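Local coordinates for teichoic acid biosynthesis protein F (Staphylococcus epidermidis, PDB 3L7I) that belongs to the cell-wall teichoic acid biosynthesis machinery and carries a C-terminal region assigned to the GT-B glycosyltransferase clan, at residues A[349-354]-A[415-420]; A[419-424]-A[435-440]. All blocks are in the same frame, centred on the assembly; numbering follows the deposited sequence.

Contact 1: A[349-354]-A[415-420]; sequences NVKPKT and YSEASH
CG sits beside the backbone N in both Lys-351 and Glu-417 (chi1 -56° and -76°), and the two side chains run side by side; Glu-417 is extended beyond CG, while Lys-351 bends at chi3, bringing NZ to OE1. Ser-419 OG takes the crowded position between its backbone N and carbonyl carbon (chi1 68°), which puts it within hydrogen-bonding distance of Pro-352 O. At the tips, Lys-351 NZ forms a salt bridge of 3.0 Å with Glu-417 OE1, approaching from above the carboxylate plane. The same oxygen is paired with Arg-384, so two cations share it, which would be expected to favour the ionised carboxylate. Below the tips, Lys-351 N donates to Glu-417 O at 2.8 Å, within the plane of that carbonyl, which lies at the end of helix 409-417. Lys-351 to Thr-354 make a type I turn, closed by Thr-354 N to Lys-351 O at 3.0 Å. Here the helix gives way to strand 418-423 beside the start of strand 354-358, in the parallel, Rossmann-like sheet of a GT-B-type domain. Ser-419 N reaches Thr-354 O at 3.1 Å, in the carbonyl plane, and Ser-419 OG donates to Pro-352 O, whose position is less certain. His-420 ND1 donates to Ser-419 OG at 2.9 Å, the oxygen lying in the imidazole plane; the second ring nitrogen, NE2, is hydrogen-bonded to Asp-717. Among the apolar contacts, Thr-354 CG2 meets Ala-418 CB at 3.7 Å, and Val-350 places CG1 alongside Ser-419, 3.9 Å from its CA, with CG2 near Ser-416 O. Ser-416 OG lies near Asn-349 but is hydrogen-bonded to Asp-345.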
ATOM      1  N   ASN A 349      28.158  -8.991  -3.473  1.00 68.83           N
ATOM      2  CA  ASN A 349      27.857  -9.952  -4.531  1.00 67.00           C
ATOM      3  C   ASN A 349      29.027 -10.157  -5.477  1.00 66.81           C
ATOM      4  O   ASN A 349      29.048 -11.107  -6.265  1.00 66.23           O
ATOM      5  CB  ASN A 349      26.642  -9.506  -5.340  1.00 63.35           C
ATOM      6  CG  ASN A 349      25.393  -9.372  -4.499  1.00 63.50           C
ATOM      7  OD1 ASN A 349      24.362  -8.899  -4.984  1.00 61.40           O
ATOM      8  ND2 ASN A 349      25.470  -9.787  -3.235  1.00 65.85           N
ATOM      9  N   VAL A 350      29.995  -9.251  -5.391  1.00 63.96           N
ATOM     10  CA  VAL A 350      31.092  -9.197  -6.348  1.00 63.88           C
ATOM     11  C   VAL A 350      32.076 -10.355  -6.208  1.00 65.65           C
ATOM     12  O   VAL A 350      32.790 -10.457  -5.219  1.00 67.06           O
ATOM     13  CB  VAL A 350      31.866  -7.864  -6.233  1.00 63.42           C
ATOM     14  CG1 VAL A 350      33.161  -7.939  -7.004  1.00 63.80           C
ATOM     15  CG2 VAL A 350      31.021  -6.706  -6.718  1.00 61.70           C
ATOM     16  N   LYS A 351      32.107 -11.225  -7.203  1.00 79.41           N
ATOM     17  CA  LYS A 351      33.133 -12.246  -7.281  1.00 82.11           C
ATOM     18  C   LYS A 351      34.319 -11.696  -8.078  1.00 81.82           C
ATOM     19  O   LYS A 351      34.193 -11.481  -9.280  1.00 78.72           O
ATOM     20  CB  LYS A 351      32.569 -13.467  -7.998  1.00 81.01           C
ATOM     21  CG  LYS A 351      31.308 -14.056  -7.383  1.00 81.10           C
ATOM     22  CD  LYS A 351      30.651 -15.001  -8.373  1.00 79.53           C
ATOM     23  CE  LYS A 351      29.942 -16.160  -7.705  1.00 81.50           C
ATOM     24  NZ  LYS A 351      29.268 -16.994  -8.754  1.00 79.97           N
ATOM     25  N   PRO A 352      35.477 -11.469  -7.420  1.00 69.41           N
ATOM     26  CA  PRO A 352      36.634 -10.890  -8.122  1.00 69.48           C
ATOM     27  C   PRO A 352      37.008 -11.550  -9.458  1.00 68.37           C
ATOM     28  O   PRO A 352      37.505 -10.842 -10.310  1.00 67.50           O
ATOM     29  CB  PRO A 352      37.766 -11.029  -7.103  1.00 74.85           C
ATOM     30  CG  PRO A 352      37.077 -10.939  -5.791  1.00 76.70           C
ATOM     31  CD  PRO A 352      35.742 -11.630  -5.978  1.00 73.85           C
ATOM     32  N   LYS A 353      36.775 -12.842  -9.669  1.00 77.83           N
ATOM     33  CA  LYS A 353      37.198 -13.422 -10.945  1.00 76.53           C
ATOM     34  C   LYS A 353      36.140 -13.485 -12.058  1.00 72.39           C
ATOM     35  O   LYS A 353      36.299 -14.238 -13.022  1.00 71.80           O
ATOM     36  CB  LYS A 353      37.882 -14.770 -10.754  1.00 80.05           C
ATOM     37  CG  LYS A 353      37.154 -15.735  -9.863  1.00 82.03           C
ATOM     38  CD  LYS A 353      37.901 -17.078  -9.811  1.00 85.90           C
ATOM     39  CE  LYS A 353      39.325 -16.930  -9.295  1.00 90.06           C
ATOM     40  NZ  LYS A 353      39.979 -18.265  -9.136  1.00 94.68           N
ATOM     41  N   THR A 354      35.090 -12.674 -11.938  1.00 66.31           N
ATOM     42  CA  THR A 354      34.050 -12.578 -12.964  1.00 64.87           C
ATOM     43  C   THR A 354      34.227 -11.303 -13.792  1.00 63.24           C
ATOM     44  O   THR A 354      34.372 -10.218 -13.236  1.00 62.58           O
ATOM     45  CB  THR A 354      32.600 -12.580 -12.349  1.00 64.23           C
ATOM     46  OG1 THR A 354      32.251 -13.890 -11.877  1.00 65.72           O
ATOM     47  CG2 THR A 354      31.564 -12.143 -13.381  1.00 62.64           C
ATOM     48  N   TYR A 415      26.105  -8.613 -14.009  1.00 57.10           N
ATOM     49  CA  TYR A 415      26.530  -7.245 -13.724  1.00 56.33           C
ATOM     50  C   TYR A 415      26.700  -6.915 -12.226  1.00 56.74           C
ATOM     51  O   TYR A 415      27.570  -6.125 -11.846  1.00 56.69           O
ATOM     52  CB  TYR A 415      25.618  -6.241 -14.427  1.00 55.27           C
ATOM     53  CG  TYR A 415      26.037  -6.072 -15.845  1.00 54.83           C
ATOM     54  CD1 TYR A 415      27.112  -5.259 -16.164  1.00 54.51           C
ATOM     55  CD2 TYR A 415      25.401  -6.763 -16.857  1.00 54.91           C
ATOM     56  CE1 TYR A 415      27.518  -5.124 -17.435  1.00 54.21           C
ATOM     57  CE2 TYR A 415      25.799  -6.639 -18.130  1.00 54.64           C
ATOM     58  CZ  TYR A 415      26.860  -5.818 -18.420  1.00 54.26           C
ATOM     59  OH  TYR A 415      27.274  -5.683 -19.719  1.00 54.06           O
ATOM     60  N   SER A 416      25.869  -7.516 -11.382  1.00 57.28           N
ATOM     61  CA  SER A 416      26.062  -7.415  -9.956  1.00 57.93           C
ATOM     62  C   SER A 416      27.325  -8.161  -9.519  1.00 59.11           C
ATOM     63  O   SER A 416      28.074  -7.688  -8.657  1.00 59.56           O
ATOM     64  CB  SER A 416      24.862  -8.002  -9.236  1.00 58.37           C
ATOM     65  OG  SER A 416      25.038  -7.915  -7.827  1.00 59.12           O
ATOM     66  N   GLU A 417      27.561  -9.327 -10.111  1.00 71.16           N
ATOM     67  CA  GLU A 417      28.631 -10.196  -9.636  1.00 73.75           C
ATOM     68  C   GLU A 417      30.004  -9.805 -10.140  1.00 74.01           C
ATOM     69  O   GLU A 417      31.002 -10.180  -9.546  1.00 76.67           O
ATOM     70  CB  GLU A 417      28.358 -11.659  -9.992  1.00 74.62           C
ATOM     71  CG  GLU A 417      27.296 -12.327  -9.123  1.00 75.91           C
ATOM     72  CD  GLU A 417      27.123 -13.809  -9.440  1.00 77.13           C
ATOM     73  OE1 GLU A 417      28.123 -14.457  -9.833  1.00 78.12           O
ATOM     74  OE2 GLU A 417      25.986 -14.319  -9.296  1.00 77.31           O
ATOM     75  N   ALA A 418      30.069  -9.045 -11.225  1.00 60.08           N
ATOM     76  CA  ALA A 418      31.362  -8.813 -11.876  1.00 60.22           C
ATOM     77  C   ALA A 418      32.271  -7.813 -11.159  1.00 60.36           C
ATOM     78  O   ALA A 418      31.822  -6.794 -10.637  1.00 59.68           O
ATOM     79  CB  ALA A 418      31.168  -8.416 -13.324  1.00 59.09           C
ATOM     80  N   SER A 419      33.562  -8.115 -11.152  1.00 62.07           N
ATOM     81  CA  SER A 419      34.540  -7.193 -10.601  1.00 63.96           C
ATOM     82  C   SER A 419      34.954  -6.213 -11.683  1.00 60.72           C
ATOM     83  O   SER A 419      35.449  -5.123 -11.384  1.00 60.59           O
ATOM     84  CB  SER A 419      35.768  -7.952 -10.116  1.00 67.82           C
ATOM     85  OG  SER A 419      36.451  -8.492 -11.229  1.00 67.31           O
ATOM     86  N   HIS A 420      34.743  -6.615 -12.937  1.00 60.12           N
ATOM     87  CA  HIS A 420      35.091  -5.792 -14.088  1.00 59.21           C
ATOM     88  C   HIS A 420      34.060  -5.782 -15.216  1.00 58.01           C
ATOM     89  O   HIS A 420      33.660  -6.852 -15.714  1.00 58.26           O
ATOM     90  CB  HIS A 420      36.433  -6.228 -14.651  1.00 60.17           C
ATOM     91  CG  HIS A 420      37.587  -5.784 -13.824  1.00 61.22           C
ATOM     92  ND1 HIS A 420      37.981  -6.449 -12.684  1.00 62.67           N
ATOM     93  CD2 HIS A 420      38.421  -4.725 -13.954  1.00 61.20           C
ATOM     94  CE1 HIS A 420      39.021  -5.828 -12.154  1.00 63.52           C
ATOM     95  NE2 HIS A 420      39.308  -4.780 -12.907  1.00 62.65           N
TER

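Contact 2: A[419-424]-A[435-440]; sequences SHWVSN and ENQTYI
Four backbone hydrogen bonds join segment 419-424 to 435-440, whose strands 420-423 and 438-440 are parallel neighbours in the Rossmann-like sheet of this GT-B-type domain, their short axes 11° apart. Thr-438 and Ile-440 each engage two residues of the partner segment in the usual parallel pattern. Thr-438 N donates to Ser-419 O at 2.8 Å, from above the carbonyl plane, and Thr-438 O accepts Trp-421 N in its own plane. Next, Ile-440 N meets Trp-421 O at 2.7 Å, nearly along the C=O axis, and Ser-423 N closes the series on Ile-440 O, a longer but almost straight bond of 3.2 Å. Side chains alternate between the two faces. His-420, Thr-438, Val-422 and Ile-440 share the one that helix 706-721 packs against, with helix 367-379 meeting Val-422. There His-420 and Thr-438 run side by side, the ring meeting the threonine obliquely with CD2 3.3 Å from Thr-438 CB. On the other face, Trp-421 has CG beside its backbone N while Tyr-439 has CG anti to the backbone N (chi1 -176°), and the two side chains cross obliquely, their ring planes 56° apart. Tyr-439 OH is hydrogen-bonded to Glu-475. Gln-437 crosses the indole obliquely, its amide steeply inclined to the ring, but NE2 is spent on Ala-418 O and Tyr-415 O and merely lies near Trp-421 NE1. Over one face of the Tyr-439 ring, displaced toward its rim, sits Trp-421 CE3, 3.4 Å from Tyr-439 CD2.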
ATOM      1  N   SER A 419      33.562  -8.115 -11.152  1.00 62.07           N
ATOM      2  CA  SER A 419      34.540  -7.193 -10.601  1.00 63.96           C
ATOM      3  C   SER A 419      34.954  -6.213 -11.683  1.00 60.72           C
ATOM      4  O   SER A 419      35.449  -5.123 -11.384  1.00 60.59           O
ATOM      5  CB  SER A 419      35.768  -7.952 -10.116  1.00 67.82           C
ATOM      6  OG  SER A 419      36.451  -8.492 -11.229  1.00 67.31           O
ATOM      7  N   HIS A 420      34.743  -6.615 -12.937  1.00 60.12           N
ATOM      8  CA  HIS A 420      35.091  -5.792 -14.088  1.00 59.21           C
ATOM      9  C   HIS A 420      34.060  -5.782 -15.216  1.00 58.01           C
ATOM     10  O   HIS A 420      33.660  -6.852 -15.714  1.00 58.26           O
ATOM     11  CB  HIS A 420      36.433  -6.228 -14.651  1.00 60.17           C
ATOM     12  CG  HIS A 420      37.587  -5.784 -13.824  1.00 61.22           C
ATOM     13  ND1 HIS A 420      37.981  -6.449 -12.684  1.00 62.67           N
ATOM     14  CD2 HIS A 420      38.421  -4.725 -13.954  1.00 61.20           C
ATOM     15  CE1 HIS A 420      39.021  -5.828 -12.154  1.00 63.52           C
ATOM     16  NE2 HIS A 420      39.308  -4.780 -12.907  1.00 62.65           N
ATOM     17  N   TRP A 421      33.646  -4.565 -15.606  1.00 56.90           N
ATOM     18  CA  TRP A 421      32.867  -4.323 -16.833  1.00 55.89           C
ATOM     19  C   TRP A 421      33.755  -3.865 -18.008  1.00 55.72           C
ATOM     20  O   TRP A 421      34.518  -2.890 -17.910  1.00 55.72           O
ATOM     21  CB  TRP A 421      31.783  -3.254 -16.631  1.00 54.94           C
ATOM     22  CG  TRP A 421      30.832  -3.463 -15.532  1.00 55.01           C
ATOM     23  CD1 TRP A 421      30.726  -4.554 -14.732  1.00 55.79           C
ATOM     24  CD2 TRP A 421      29.821  -2.554 -15.113  1.00 54.41           C
ATOM     25  NE1 TRP A 421      29.720  -4.372 -13.815  1.00 55.66           N
ATOM     26  CE2 TRP A 421      29.147  -3.150 -14.034  1.00 54.81           C
ATOM     27  CE3 TRP A 421      29.434  -1.280 -15.530  1.00 53.71           C
ATOM     28  CZ2 TRP A 421      28.104  -2.523 -13.375  1.00 54.49           C
ATOM     29  CZ3 TRP A 421      28.398  -0.654 -14.879  1.00 53.47           C
ATOM     30  CH2 TRP A 421      27.740  -1.277 -13.815  1.00 53.83           C
ATOM     31  N   VAL A 422      33.641  -4.569 -19.126  1.00 55.68           N
ATOM     32  CA  VAL A 422      34.354  -4.203 -20.336  1.00 55.54           C
ATOM     33  C   VAL A 422      33.362  -3.893 -21.432  1.00 54.69           C
ATOM     34  O   VAL A 422      32.530  -4.745 -21.802  1.00 54.72           O
ATOM     35  CB  VAL A 422      35.203  -5.340 -20.800  1.00 56.52           C
ATOM     36  CG1 VAL A 422      35.669  -5.066 -22.179  1.00 56.32           C
ATOM     37  CG2 VAL A 422      36.374  -5.502 -19.857  1.00 57.57           C
ATOM     38  N   SER A 423      33.413  -2.659 -21.932  1.00 54.08           N
ATOM     39  CA  SER A 423      32.646  -2.321 -23.128  1.00 53.50           C
ATOM     40  C   SER A 423      33.090  -1.079 -23.918  1.00 53.18           C
ATOM     41  O   SER A 423      33.946  -0.293 -23.488  1.00 53.34           O
ATOM     42  CB  SER A 423      31.132  -2.299 -22.831  1.00 53.03           C
ATOM     43  OG  SER A 423      30.729  -1.134 -22.138  1.00 52.61           O
ATOM     44  N   ASN A 424      32.474  -0.935 -25.086  1.00 52.89           N
ATOM     45  CA  ASN A 424      32.849   0.058 -26.067  1.00 52.77           C
ATOM     46  C   ASN A 424      31.680   0.995 -26.369  1.00 52.31           C
ATOM     47  O   ASN A 424      31.660   1.672 -27.408  1.00 52.31           O
ATOM     48  CB  ASN A 424      33.246  -0.642 -27.347  1.00 53.11           C
ATOM     49  CG  ASN A 424      32.071  -1.321 -27.995  1.00 53.04           C
ATOM     50  OD1 ASN A 424      31.075  -1.593 -27.336  1.00 52.85           O
ATOM     51  ND2 ASN A 424      32.167  -1.581 -29.290  1.00 53.32           N
ATOM     52  N   GLU A 435      31.591   0.902  -6.020  1.00 79.41           N
ATOM     53  CA  GLU A 435      32.975   1.220  -5.653  1.00 80.03           C
ATOM     54  C   GLU A 435      33.832  -0.014  -5.849  1.00 80.77           C
ATOM     55  O   GLU A 435      35.007   0.035  -6.193  1.00 80.62           O
ATOM     56  CB  GLU A 435      33.006   1.577  -4.169  1.00 82.17           C
ATOM     57  CG  GLU A 435      33.850   2.777  -3.806  1.00 82.64           C
ATOM     58  CD  GLU A 435      33.075   4.086  -3.956  1.00 82.49           C
ATOM     59  OE1 GLU A 435      31.935   4.175  -3.420  1.00 83.26           O
ATOM     60  OE2 GLU A 435      33.604   5.029  -4.608  1.00 82.00           O
ATOM     61  N   ASN A 436      33.178  -1.126  -5.581  1.00 61.33           N
ATOM     62  CA  ASN A 436      33.697  -2.462  -5.625  1.00 62.13           C
ATOM     63  C   ASN A 436      34.184  -2.883  -7.011  1.00 61.56           C
ATOM     64  O   ASN A 436      35.099  -3.694  -7.129  1.00 62.55           O
ATOM     65  CB  ASN A 436      32.525  -3.355  -5.246  1.00 61.97           C
ATOM     66  CG  ASN A 436      32.938  -4.527  -4.433  1.00 65.66           C
ATOM     67  OD1 ASN A 436      33.997  -4.510  -3.819  1.00 67.27           O
ATOM     68  ND2 ASN A 436      32.108  -5.562  -4.409  1.00 67.51           N
ATOM     69  N   GLN A 437      33.556  -2.339  -8.056  1.00 60.11           N
ATOM     70  CA  GLN A 437      33.736  -2.806  -9.440  1.00 59.46           C
ATOM     71  C   GLN A 437      34.526  -1.827 -10.331  1.00 59.05           C
ATOM     72  O   GLN A 437      34.511  -0.605 -10.113  1.00 58.80           O
ATOM     73  CB  GLN A 437      32.359  -3.099 -10.064  1.00 58.31           C
ATOM     74  CG  GLN A 437      31.456  -3.991  -9.198  1.00 58.73           C
ATOM     75  CD  GLN A 437      30.008  -4.081  -9.693  1.00 57.71           C
ATOM     76  OE1 GLN A 437      29.213  -3.165  -9.498  1.00 57.05           O
ATOM     77  NE2 GLN A 437      29.656  -5.211 -10.296  1.00 57.77           N
ATOM     78  N   THR A 438      35.213  -2.363 -11.333  1.00 59.10           N
ATOM     79  CA  THR A 438      35.970  -1.524 -12.251  1.00 58.78           C
ATOM     80  C   THR A 438      35.330  -1.516 -13.642  1.00 57.55           C
ATOM     81  O   THR A 438      35.197  -2.579 -14.269  1.00 57.53           O
ATOM     82  CB  THR A 438      37.418  -1.994 -12.382  1.00 59.99           C
ATOM     83  OG1 THR A 438      38.026  -2.023 -11.093  1.00 61.35           O
ATOM     84  CG2 THR A 438      38.194  -1.034 -13.237  1.00 59.76           C
ATOM     85  N   TYR A 439      34.934  -0.330 -14.121  1.00 56.69           N
ATOM     86  CA  TYR A 439      34.280  -0.196 -15.420  1.00 55.65           C
ATOM     87  C   TYR A 439      35.288   0.330 -16.456  1.00 55.69           C
ATOM     88  O   TYR A 439      35.700   1.506 -16.410  1.00 55.76           O
ATOM     89  CB  TYR A 439      33.068   0.730 -15.295  1.00 54.86           C
ATOM     90  CG  TYR A 439      32.210   0.919 -16.544  1.00 53.95           C
ATOM     91  CD1 TYR A 439      32.626   0.474 -17.800  1.00 53.79           C
ATOM     92  CD2 TYR A 439      30.994   1.611 -16.465  1.00 53.40           C
ATOM     93  CE1 TYR A 439      31.841   0.681 -18.924  1.00 53.12           C
ATOM     94  CE2 TYR A 439      30.199   1.822 -17.594  1.00 52.78           C
ATOM     95  CZ  TYR A 439      30.625   1.352 -18.815  1.00 52.64           C
ATOM     96  OH  TYR A 439      29.820   1.558 -19.919  1.00 52.18           O
ATOM     97  N   ILE A 440      35.698  -0.542 -17.378  1.00 55.79           N
ATOM     98  CA  ILE A 440      36.644  -0.157 -18.422  1.00 55.89           C
ATOM     99  C   ILE A 440      35.921   0.217 -19.712  1.00 54.94           C
ATOM    100  O   ILE A 440      35.212  -0.603 -20.286  1.00 54.59           O
ATOM    101  CB  ILE A 440      37.679  -1.278 -18.693  1.00 56.82           C
ATOM    102  CG1 ILE A 440      38.521  -1.530 -17.446  1.00 58.02           C
ATOM    103  CG2 ILE A 440      38.607  -0.893 -19.809  1.00 56.96           C
ATOM    104  CD1 ILE A 440      39.609  -2.537 -17.675  1.00 59.19           C
TER

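Overall arrangement
From the start of the modelled chain, the path passes helix 336-344 and enters contact 1 at the loop leading into strand 354-358. It then builds strands 384-389 and 402-405 on one side of that strand and returns through helix 409-417, where contact 1 closes this 60-residue excursion. Strand 418-423 settles against the other flank of 354-358, and a ten-residue connection without helix or strand leads to 435-440, closing contact 2. The loops follow in series, neither nested nor crossed, overlapping at Ser-419 and His-420. Val-350 of contact 1 packs on Asn-436 of contact 2, while helix 706-721 touches both contacts.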